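Local coordinates for dipeptide Epimerase (Enterococcus faecalis V583, PDB 3JW7), which belongs to the mandelate racemase/muconate lactonizing branch of the enolase superfamily and holds bound isoleucine and tyrosine in its barrel domain, at residues I130-L135 and R316-A321; L153-L158 and A338-E343; C288-M293 and K312-A317. All coordinates share one frame; numbering follows the deposited sequence.

Contact 1. Residues I130-L135 and R316-A321. With ILE (isoleucine), chain I.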
loop_
_atom_site.group_PDB
_atom_site.type_symbol
_atom_site.label_atom_id
_atom_site.label_comp_id
_atom_site.label_asym_id
_atom_site.label_seq_id
_atom_site.Cartn_x
_atom_site.Cartn_y
_atom_site.Cartn_z
ATOM N N ILE A 130 -11.596 3.030 -6.322
ATOM C CA ILE A 130 -12.146 3.864 -5.265
ATOM C C ILE A 130 -11.359 3.584 -3.996
ATOM O O ILE A 130 -11.274 2.443 -3.543
ATOM C CB ILE A 130 -13.636 3.557 -5.015
ATOM C CG1 ILE A 130 -14.453 3.952 -6.246
ATOM C CG2 ILE A 130 -14.120 4.312 -3.773
ATOM C CD1 ILE A 130 -15.910 3.531 -6.181
ATOM N N THR A 131 -10.776 4.631 -3.430
ATOM C CA THR A 131 -9.984 4.478 -2.222
ATOM C C THR A 131 -10.650 5.029 -0.972
ATOM O O THR A 131 -11.513 5.904 -1.044
ATOM C CB THR A 131 -8.617 5.185 -2.367
ATOM O OG1 THR A 131 -7.887 5.051 -1.145
ATOM C CG2 THR A 131 -8.808 6.685 -2.671
ATOM N N ASP A 132 -10.253 4.490 0.176
ATOM C CA ASP A 132 -10.743 4.980 1.447
ATOM C C ASP A 132 -9.779 6.116 1.787
ATOM O O ASP A 132 -8.971 6.528 0.955
ATOM C CB ASP A 132 -10.656 3.895 2.534
ATOM C CG ASP A 132 -9.218 3.407 2.794
ATOM O OD1 ASP A 132 -8.257 4.186 2.618
ATOM O OD2 ASP A 132 -9.048 2.237 3.206
ATOM N N ILE A 133 -9.880 6.638 2.998
ATOM C CA ILE A 133 -8.963 7.667 3.455
ATOM C C ILE A 133 -8.748 7.306 4.909
ATOM O O ILE A 133 -9.675 6.849 5.583
ATOM C CB ILE A 133 -9.536 9.110 3.310
ATOM C CG1 ILE A 133 -8.442 10.128 3.674
ATOM C CG2 ILE A 133 -10.757 9.298 4.203
ATOM C CD1 ILE A 133 -8.737 11.564 3.239
ATOM N N THR A 134 -7.520 7.482 5.378
ATOM C CA THR A 134 -7.145 7.145 6.743
ATOM C C THR A 134 -7.230 8.281 7.752
ATOM O O THR A 134 -6.872 9.421 7.457
ATOM C CB THR A 134 -5.697 6.592 6.775
ATOM O OG1 THR A 134 -5.613 5.445 5.924
ATOM C CG2 THR A 134 -5.297 6.194 8.194
ATOM N N LEU A 135 -7.706 7.943 8.946
ATOM C CA LEU A 135 -7.820 8.882 10.052
ATOM C C LEU A 135 -6.777 8.454 11.073
ATOM O O LEU A 135 -6.874 7.366 11.647
ATOM C CB LEU A 135 -9.210 8.810 10.693
ATOM C CG LEU A 135 -10.419 9.136 9.810
ATOM C CD1 LEU A 135 -11.697 9.001 10.624
ATOM C CD2 LEU A 135 -10.289 10.543 9.254
ATOM N N ARG A 316 -10.424 -3.964 -2.660
ATOM C CA ARG A 316 -10.437 -2.791 -1.799
ATOM C C ARG A 316 -9.171 -2.002 -2.060
ATOM O O ARG A 316 -8.192 -2.549 -2.554
ATOM C CB ARG A 316 -10.474 -3.196 -0.326
ATOM C CG ARG A 316 -11.761 -3.879 0.120
ATOM C CD ARG A 316 -11.690 -4.201 1.611
ATOM N NE ARG A 316 -12.927 -4.784 2.126
ATOM C CZ ARG A 316 -13.245 -6.072 2.054
ATOM N NH1 ARG A 316 -12.415 -6.939 1.487
ATOM N NH2 ARG A 316 -14.399 -6.499 2.559
ATOM N N ALA A 317 -9.195 -0.716 -1.729
ATOM C CA ALA A 317 -8.020 0.116 -1.926
ATOM C C ALA A 317 -7.872 1.165 -0.839
ATOM O O ALA A 317 -8.834 1.829 -0.446
ATOM C CB ALA A 317 -8.068 0.793 -3.297
ATOM N N ASP A 318 -6.643 1.286 -0.353
ATOM C CA ASP A 318 -6.281 2.255 0.659
ATOM C C ASP A 318 -5.066 2.945 0.054
ATOM O O ASP A 318 -3.932 2.646 0.414
ATOM C CB ASP A 318 -5.907 1.558 1.973
ATOM C CG ASP A 318 -5.332 2.520 3.006
ATOM O OD1 ASP A 318 -5.863 3.643 3.144
ATOM O OD2 ASP A 318 -4.354 2.150 3.683
ATOM N N LEU A 319 -5.319 3.849 -0.893
ATOM C CA LEU A 319 -4.249 4.574 -1.577
ATOM C C LEU A 319 -4.427 6.063 -1.347
ATOM O O LEU A 319 -4.820 6.803 -2.255
ATOM C CB LEU A 319 -4.280 4.265 -3.079
ATOM C CG LEU A 319 -4.082 2.793 -3.449
ATOM C CD1 LEU A 319 -4.267 2.582 -4.949
ATOM C CD2 LEU A 319 -2.702 2.349 -3.016
ATOM N N ASP A 320 -4.101 6.502 -0.135
ATOM C CA ASP A 320 -4.277 7.894 0.245
ATOM C C ASP A 320 -3.004 8.665 0.593
ATOM O O ASP A 320 -3.082 9.790 1.087
ATOM C CB ASP A 320 -5.252 7.951 1.431
ATOM C CG ASP A 320 -4.782 7.112 2.623
ATOM O OD1 ASP A 320 -3.951 6.191 2.444
ATOM O OD2 ASP A 320 -5.253 7.369 3.751
ATOM N N ALA A 321 -1.839 8.083 0.320
ATOM C CA ALA A 321 -0.574 8.742 0.649
ATOM C C ALA A 321 -0.371 10.125 0.024
ATOM O O ALA A 321 0.289 10.983 0.618
ATOM C CB ALA A 321 0.602 7.830 0.286
HETATM N N ILE I . -3.180 4.509 4.571
HETATM C CA ILE I . -1.708 4.355 4.751
HETATM C C ILE I . -1.388 3.349 5.849
HETATM O O ILE I . -2.133 3.223 6.825
HETATM C CB ILE I . -1.025 5.695 5.132
HETATM C CG1 ILE I . -1.750 6.316 6.324
HETATM C CG2 ILE I . -0.977 6.622 3.922
HETATM C CD1 ILE I . -0.985 7.448 7.006
HETATM O O HOH W 1 -11.707 0.579 -0.884
#

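Contact 2. Residues L153-L158 and A338-E343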
loop_
_atom_site.group_PDB
_atom_site.type_symbol
_atom_site.label_atom_id
_atom_site.label_comp_id
_atom_site.label_asym_id
_atom_site.label_seq_id
_atom_site.Cartn_x
_atom_site.Cartn_y
_atom_site.Cartn_z
ATOM N N LEU A 153 -16.132 15.321 1.772
ATOM C CA LEU A 153 -15.320 15.344 0.565
ATOM C C LEU A 153 -15.736 14.232 -0.392
ATOM O O LEU A 153 -15.216 14.131 -1.496
ATOM C CB LEU A 153 -13.834 15.210 0.921
ATOM C CG LEU A 153 -13.237 16.373 1.722
ATOM C CD1 LEU A 153 -11.812 16.028 2.136
ATOM C CD2 LEU A 153 -13.251 17.643 0.878
ATOM N N GLY A 154 -16.673 13.394 0.035
ATOM C CA GLY A 154 -17.144 12.326 -0.830
ATOM C C GLY A 154 -16.709 10.915 -0.477
ATOM O O GLY A 154 -17.073 9.964 -1.169
ATOM N N PHE A 155 -15.938 10.762 0.592
ATOM C CA PHE A 155 -15.481 9.436 0.996
ATOM C C PHE A 155 -16.592 8.641 1.675
ATOM O O PHE A 155 -17.226 9.121 2.622
ATOM C CB PHE A 155 -14.282 9.562 1.936
ATOM C CG PHE A 155 -13.020 9.997 1.247
ATOM C CD1 PHE A 155 -12.167 9.059 0.678
ATOM C CD2 PHE A 155 -12.705 11.346 1.132
ATOM C CE1 PHE A 155 -11.015 9.457 -0.001
ATOM C CE2 PHE A 155 -11.555 11.757 0.454
ATOM C CZ PHE A 155 -10.710 10.808 -0.112
ATOM N N ASP A 156 -16.828 7.425 1.187
ATOM C CA ASP A 156 -17.854 6.557 1.756
ATOM C C ASP A 156 -17.222 5.436 2.581
ATOM O O ASP A 156 -17.917 4.589 3.142
ATOM C CB ASP A 156 -18.727 5.962 0.642
ATOM C CG ASP A 156 -17.964 5.002 -0.261
ATOM O OD1 ASP A 156 -18.550 4.554 -1.270
ATOM O OD2 ASP A 156 -16.789 4.685 0.032
ATOM N N THR A 157 -15.893 5.438 2.650
ATOM C CA THR A 157 -15.170 4.432 3.410
ATOM C C THR A 157 -14.018 5.086 4.150
ATOM O O THR A 157 -13.169 5.727 3.538
ATOM C CB THR A 157 -14.595 3.355 2.496
ATOM O OG1 THR A 157 -15.648 2.791 1.705
ATOM C CG2 THR A 157 -13.918 2.265 3.324
ATOM N N LEU A 158 -13.998 4.918 5.466
ATOM C CA LEU A 158 -12.952 5.494 6.298
ATOM C C LEU A 158 -12.139 4.395 6.975
ATOM O O LEU A 158 -12.697 3.437 7.502
ATOM C CB LEU A 158 -13.575 6.387 7.375
ATOM C CG LEU A 158 -14.550 7.458 6.888
ATOM C CD1 LEU A 158 -15.136 8.184 8.091
ATOM C CD2 LEU A 158 -13.841 8.430 5.951
ATOM N N ALA A 338 -7.583 15.185 -2.362
ATOM C CA ALA A 338 -8.227 14.229 -1.471
ATOM C C ALA A 338 -9.608 13.897 -2.026
ATOM O O ALA A 338 -10.573 14.620 -1.789
ATOM C CB ALA A 338 -8.348 14.816 -0.061
ATOM N N LYS A 339 -9.683 12.809 -2.788
ATOM C CA LYS A 339 -10.927 12.347 -3.390
ATOM C C LYS A 339 -10.916 10.820 -3.426
ATOM O O LYS A 339 -9.859 10.201 -3.575
ATOM C CB LYS A 339 -11.077 12.891 -4.814
ATOM C CG LYS A 339 -9.867 12.650 -5.709
ATOM C CD LYS A 339 -10.179 12.944 -7.172
ATOM C CE LYS A 339 -8.913 12.929 -8.017
ATOM N NZ LYS A 339 -8.207 11.612 -7.926
ATOM N N PRO A 340 -12.094 10.194 -3.277
ATOM C CA PRO A 340 -12.201 8.733 -3.292
ATOM C C PRO A 340 -12.002 8.088 -4.658
ATOM O O PRO A 340 -11.528 6.955 -4.749
ATOM C CB PRO A 340 -13.602 8.485 -2.737
ATOM C CG PRO A 340 -14.367 9.683 -3.221
ATOM C CD PRO A 340 -13.393 10.817 -2.963
ATOM N N LEU A 341 -12.359 8.801 -5.719
ATOM C CA LEU A 341 -12.224 8.259 -7.063
ATOM C C LEU A 341 -10.882 8.548 -7.737
ATOM O O LEU A 341 -10.522 9.701 -7.981
ATOM C CB LEU A 341 -13.361 8.776 -7.950
ATOM C CG LEU A 341 -13.373 8.270 -9.394
ATOM C CD1 LEU A 341 -13.451 6.753 -9.400
ATOM C CD2 LEU A 341 -14.559 8.869 -10.135
ATOM N N LEU A 342 -10.139 7.487 -8.031
ATOM C CA LEU A 342 -8.858 7.620 -8.704
ATOM C C LEU A 342 -9.035 7.075 -10.118
ATOM O O LEU A 342 -8.990 5.861 -10.339
ATOM C CB LEU A 342 -7.771 6.829 -7.961
ATOM C CG LEU A 342 -7.645 7.057 -6.452
ATOM C CD1 LEU A 342 -6.463 6.256 -5.908
ATOM C CD2 LEU A 342 -7.456 8.546 -6.157
ATOM N N GLU A 343 -9.271 7.973 -11.068
ATOM C CA GLU A 343 -9.456 7.593 -12.464
ATOM C C GLU A 343 -8.119 7.620 -13.186
ATOM O O GLU A 343 -7.365 8.582 -13.083
ATOM C CB GLU A 343 -10.415 8.556 -13.168
ATOM C CG GLU A 343 -11.805 8.619 -12.574
ATOM C CD GLU A 343 -12.699 9.597 -13.314
ATOM O OE1 GLU A 343 -13.154 9.262 -14.429
ATOM O OE2 GLU A 343 -12.934 10.707 -12.788
HETATM O O HOH W 2 -13.218 15.063 -2.645
#

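Contact 3. Residues C288-M293 and K312-A317. With TYR (tyrosine), chain J; ILE (isoleucine), chain I.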
loop_
_atom_site.group_PDB
_atom_site.type_symbol
_atom_site.label_atom_id
_atom_site.label_comp_id
_atom_site.label_asym_id
_atom_site.label_seq_id
_atom_site.Cartn_x
_atom_site.Cartn_y
_atom_site.Cartn_z
ATOM N N CYS A 288 -7.974 -9.318 -1.786
ATOM C CA CYS A 288 -6.858 -8.460 -1.392
ATOM C C CYS A 288 -7.197 -6.974 -1.452
ATOM O O CYS A 288 -8.044 -6.536 -2.238
ATOM C CB CYS A 288 -5.639 -8.710 -2.291
ATOM S SG CYS A 288 -4.903 -10.364 -2.198
ATOM N N MET A 289 -6.530 -6.208 -0.595
ATOM C CA MET A 289 -6.687 -4.764 -0.566
ATOM C C MET A 289 -5.315 -4.188 -0.856
ATOM O O MET A 289 -4.330 -4.589 -0.239
ATOM C CB MET A 289 -7.141 -4.255 0.805
ATOM C CG MET A 289 -7.185 -2.724 0.846
ATOM S SD MET A 289 -7.896 -2.001 2.339
ATOM C CE MET A 289 -6.457 -1.895 3.372
ATOM N N ILE A 290 -5.251 -3.270 -1.807
ATOM C CA ILE A 290 -3.991 -2.625 -2.156
ATOM C C ILE A 290 -3.806 -1.484 -1.145
ATOM O O ILE A 290 -4.738 -0.719 -0.883
ATOM C CB ILE A 290 -4.039 -2.095 -3.618
ATOM C CG1 ILE A 290 -2.658 -1.598 -4.047
ATOM C CG2 ILE A 290 -5.092 -1.006 -3.759
ATOM C CD1 ILE A 290 -1.626 -2.678 -4.099
ATOM N N GLY A 291 -2.615 -1.396 -0.561
ATOM C CA GLY A 291 -2.337 -0.366 0.431
ATOM C C GLY A 291 -1.132 0.479 0.075
ATOM O O GLY A 291 -0.664 0.433 -1.063
ATOM N N CYS A 292 -0.621 1.250 1.035
ATOM C CA CYS A 292 0.534 2.104 0.773
ATOM C C CYS A 292 1.228 2.565 2.049
ATOM O O CYS A 292 0.685 2.436 3.140
ATOM C CB CYS A 292 0.103 3.342 -0.020
ATOM S SG CYS A 292 -1.037 4.443 0.872
ATOM N N MET A 293 2.437 3.090 1.891
ATOM C CA MET A 293 3.220 3.619 3.008
ATOM C C MET A 293 3.000 5.126 2.971
ATOM O O MET A 293 2.774 5.692 1.903
ATOM C CB MET A 293 4.714 3.354 2.804
ATOM C CG MET A 293 5.086 1.887 2.647
ATOM S SD MET A 293 4.679 0.956 4.113
ATOM C CE MET A 293 5.423 -0.628 3.700
ATOM N N LYS A 312 -9.151 -8.151 -10.726
ATOM C CA LYS A 312 -10.457 -8.353 -10.120
ATOM C C LYS A 312 -10.412 -8.697 -8.630
ATOM O O LYS A 312 -11.245 -8.219 -7.853
ATOM C CB LYS A 312 -11.202 -9.458 -10.873
ATOM C CG LYS A 312 -12.536 -9.828 -10.253
ATOM C CD LYS A 312 -13.148 -11.045 -10.924
ATOM C CE LYS A 312 -14.386 -11.502 -10.168
ATOM N NZ LYS A 312 -14.976 -12.734 -10.765
ATOM N N ASN A 313 -9.446 -9.514 -8.222
ATOM C CA ASN A 313 -9.372 -9.924 -6.824
ATOM C C ASN A 313 -8.889 -8.864 -5.839
ATOM O O ASN A 313 -8.969 -9.065 -4.627
ATOM C CB ASN A 313 -8.532 -11.196 -6.672
ATOM C CG ASN A 313 -8.711 -11.839 -5.311
ATOM O OD1 ASN A 313 -9.813 -12.267 -4.959
ATOM N ND2 ASN A 313 -7.636 -11.897 -4.534
ATOM N N ILE A 314 -8.356 -7.755 -6.346
ATOM C CA ILE A 314 -7.946 -6.658 -5.468
ATOM C C ILE A 314 -9.243 -5.849 -5.418
ATOM O O ILE A 314 -9.523 -5.019 -6.283
ATOM C CB ILE A 314 -6.783 -5.842 -6.080
ATOM C CG1 ILE A 314 -5.535 -6.736 -6.149
ATOM C CG2 ILE A 314 -6.498 -4.599 -5.228
ATOM C CD1 ILE A 314 -4.299 -6.070 -6.737
ATOM N N THR A 315 -10.045 -6.128 -4.399
ATOM C CA THR A 315 -11.364 -5.520 -4.260
ATOM C C THR A 315 -11.486 -4.289 -3.382
ATOM O O THR A 315 -12.542 -3.654 -3.343
ATOM C CB THR A 315 -12.352 -6.568 -3.743
ATOM O OG1 THR A 315 -11.959 -6.981 -2.426
ATOM C CG2 THR A 315 -12.340 -7.784 -4.654
ATOM N N ARG A 316 -10.424 -3.964 -2.660
ATOM C CA ARG A 316 -10.437 -2.791 -1.799
ATOM C C ARG A 316 -9.171 -2.002 -2.060
ATOM O O ARG A 316 -8.192 -2.549 -2.554
ATOM C CB ARG A 316 -10.474 -3.196 -0.326
ATOM C CG ARG A 316 -11.761 -3.879 0.120
ATOM C CD ARG A 316 -11.690 -4.201 1.611
ATOM N NE ARG A 316 -12.927 -4.784 2.126
ATOM C CZ ARG A 316 -13.245 -6.072 2.054
ATOM N NH1 ARG A 316 -12.415 -6.939 1.487
ATOM N NH2 ARG A 316 -14.399 -6.499 2.559
ATOM N N ALA A 317 -9.195 -0.716 -1.729
ATOM C CA ALA A 317 -8.020 0.116 -1.926
ATOM C C ALA A 317 -7.872 1.165 -0.839
ATOM O O ALA A 317 -8.834 1.829 -0.446
ATOM C CB ALA A 317 -8.068 0.793 -3.297
HETATM N N TYR J . -0.275 2.641 5.672
HETATM C CA TYR J . 0.191 1.639 6.623
HETATM C C TYR J . -0.874 0.584 6.922
HETATM O O TYR J . -1.634 0.236 5.990
HETATM C CB TYR J . 0.641 2.320 7.920
HETATM C CG TYR J . 1.817 3.271 7.768
HETATM C CD1 TYR J . 1.829 4.496 8.431
HETATM C CD2 TYR J . 2.937 2.929 7.006
HETATM C CE1 TYR J . 2.919 5.361 8.346
HETATM C CE2 TYR J . 4.045 3.793 6.917
HETATM C CZ TYR J . 4.023 5.007 7.594
HETATM O OH TYR J . 5.102 5.864 7.546
HETATM O OXT TYR J . -0.918 0.105 8.075
HETATM N N ILE I . -3.180 4.509 4.571
HETATM C CA ILE I . -1.708 4.355 4.751
HETATM C C ILE I . -1.388 3.349 5.849
HETATM O O ILE I . -2.133 3.223 6.825
HETATM C CB ILE I . -1.025 5.695 5.132
HETATM C CG1 ILE I . -1.750 6.316 6.324
HETATM C CG2 ILE I . -0.977 6.622 3.922
HETATM C CD1 ILE I . -0.985 7.448 7.006
HETATM O O HOH W 3 -10.225 -6.727 -0.178
#

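Contact 1. Residues I130-L135 and R316-A321
Thr131 and Ala317 lie 4.8 Å apart, CA to CA, where the first and last strands of the enolase-type barrel come together; the touching parts run 54° apart. The backbone link is Asp132 N to Ala317 O, 3.1 Å, while a water bridges Ile130 O and Ala317 N. Thr131 places OG1 anti to its backbone N (chi1 178°), where it accepts from Leu319 N at 2.8 Å and donates to the carbonyl of Asp132; the hydroxyl thereby ties Leu319 to segment 130-135. Asp132 OD1 and Asp318 OD1 approach to 2.5 Å, their carboxylate planes 55° apart; Asp132 OD2 turns to a salt bridge with Arg187, and Asp318 OD2 to one with Lys159. Farther along, Asp320 OD2 is gripped twice from the same face of its carboxylate, by Thr134 N on the anti side and by Thr134 OG1 on the syn side. This pins the carboxylate with OD1 turned to the bound isoleucine. The isoleucine N sits in the pocket at this barrel seam, meeting Asp318 OD2 at 2.8 Å, Asp320 OD1 at 2.8 Å and Thr134 OG1 at 2.9 Å.

Contact 2. Residues L153-L158 and A338-E343
Pro340 sets its CD over the face of the Phe155 ring, 3.9 Å from the centroid and 9° off the normal, a CH-pi contact. The proline ring spans more than that one point, since CB meets Phe155 CD1 at 3.7 Å and CG reaches past the ring to Gly154 O at 3.4 Å. Toward the far end of the phenyl group the partner becomes backbone, with Phe155 CZ 3.3 Å from Lys339 C, while CE2 passes near the carbonyl of Ala338. The ring is brought under this turn by chi1 of -72°, which sets CG beside the backbone N and opposite the carbonyl carbon.

Around this CH-pi contact the interface thins toward solvent. Leu153 CD1 rests 4.3 Å from Ala338 CB, and a water sits between the carbonyl oxygens of the same two residues, though its 2.5 Å approach to Leu153 O is too short to be trusted. Gly154 closes the preceding helix in a Schellman motif; its positive phi (108°) turns the chain out of the helix and leads it to Phe155. On the other segment, Lys339 folds back along its own chain, and NZ donates to Leu341 O at 3.0 Å.

The arrangement joins two connections at the edge of the barrel domain: the turn from helix 140-152 into strand 157-161, and the approach to the short strand 341-343. Strand 128-135 lies between those two strands in the sheet, with Ile133 packing against Phe155 and Thr131 bonded through its backbone to Pro340.

Contact 3. Residues C288-M293 and K312-A317
Cys288 and Ile314 start a parallel strand pairing, the two ends of a beta-alpha-beta crossover in the barrel that runs from strand 287-290 through helix 298-310 to strand 314-317. The strand axes approach to 4.6 Å at 43°. Cys288 N donates to Asn313 O and Ile290 N to Arg316 O, whereas the bond from Thr315 N to Cys288 O is weak. Between the Cys288–Ile314 and Met289–Arg316 pairs the register slips by one residue, a beta bulge that accommodates Thr315.

Met289 can be followed outward. Its CB packs on Arg316 CB at 3.7 Å, and CG, anti to the backbone N (chi1 175°), comes still nearer the same carbon, 3.5 Å. SD remains within 3.9 Å of Arg316 CB; there the chain bends, chi3 being 88°, and CE leads away from Arg316 and ends against Asp318 CB. Met289 and Arg316 cross at about a right angle. Arg316 itself extends from CG to NE, which forms a salt bridge with Glu212.

Cys288, Ile290, Ile314 and Ala317 point to the other face, where helix 298-310 packs on Ile290 and Ile314 and helix 271-284 on Cys288 and Ile314. Ile290 CG2 touches Ala317 CB at 3.5 Å, and Ile290 CB meets Ile314 CG2.

Past the strand, Cys292 O accepts from the N of the bound tyrosine at 2.7 Å, and Met293 SD lies near its ring. Back at the bulge, a water accepts from Arg316 NH1 at 2.8 Å, in the guanidinium plane, and donates to Thr315 OG1, also hydrogen-bonded to Glu287, and weakly to Cys288 O across.

Contacts 1 and 3 share Arg316 and Ala317 on strand 314-317, their centres about 9 Å apart, and Asp318 N probably bonds to Ile290 O between them. Contact 3 pairs that strand with its sheet neighbour 287-290; contact 1 carries it across to strand 128-135, joining the two ends of the parallel strand series and so closing the barrel. Contact 2, centred about 8 Å from contact 1 and 15 Å from contact 3, lies farther out, beside the same first strand. Along the chain contacts 1 and 2 interleave, while contact 3 is nested inside the loop that contact 2 closes. Contacts 1 and 3 both touch the bound isoleucine and line the ligand pocket; contact 2 packs the barrel's periphery.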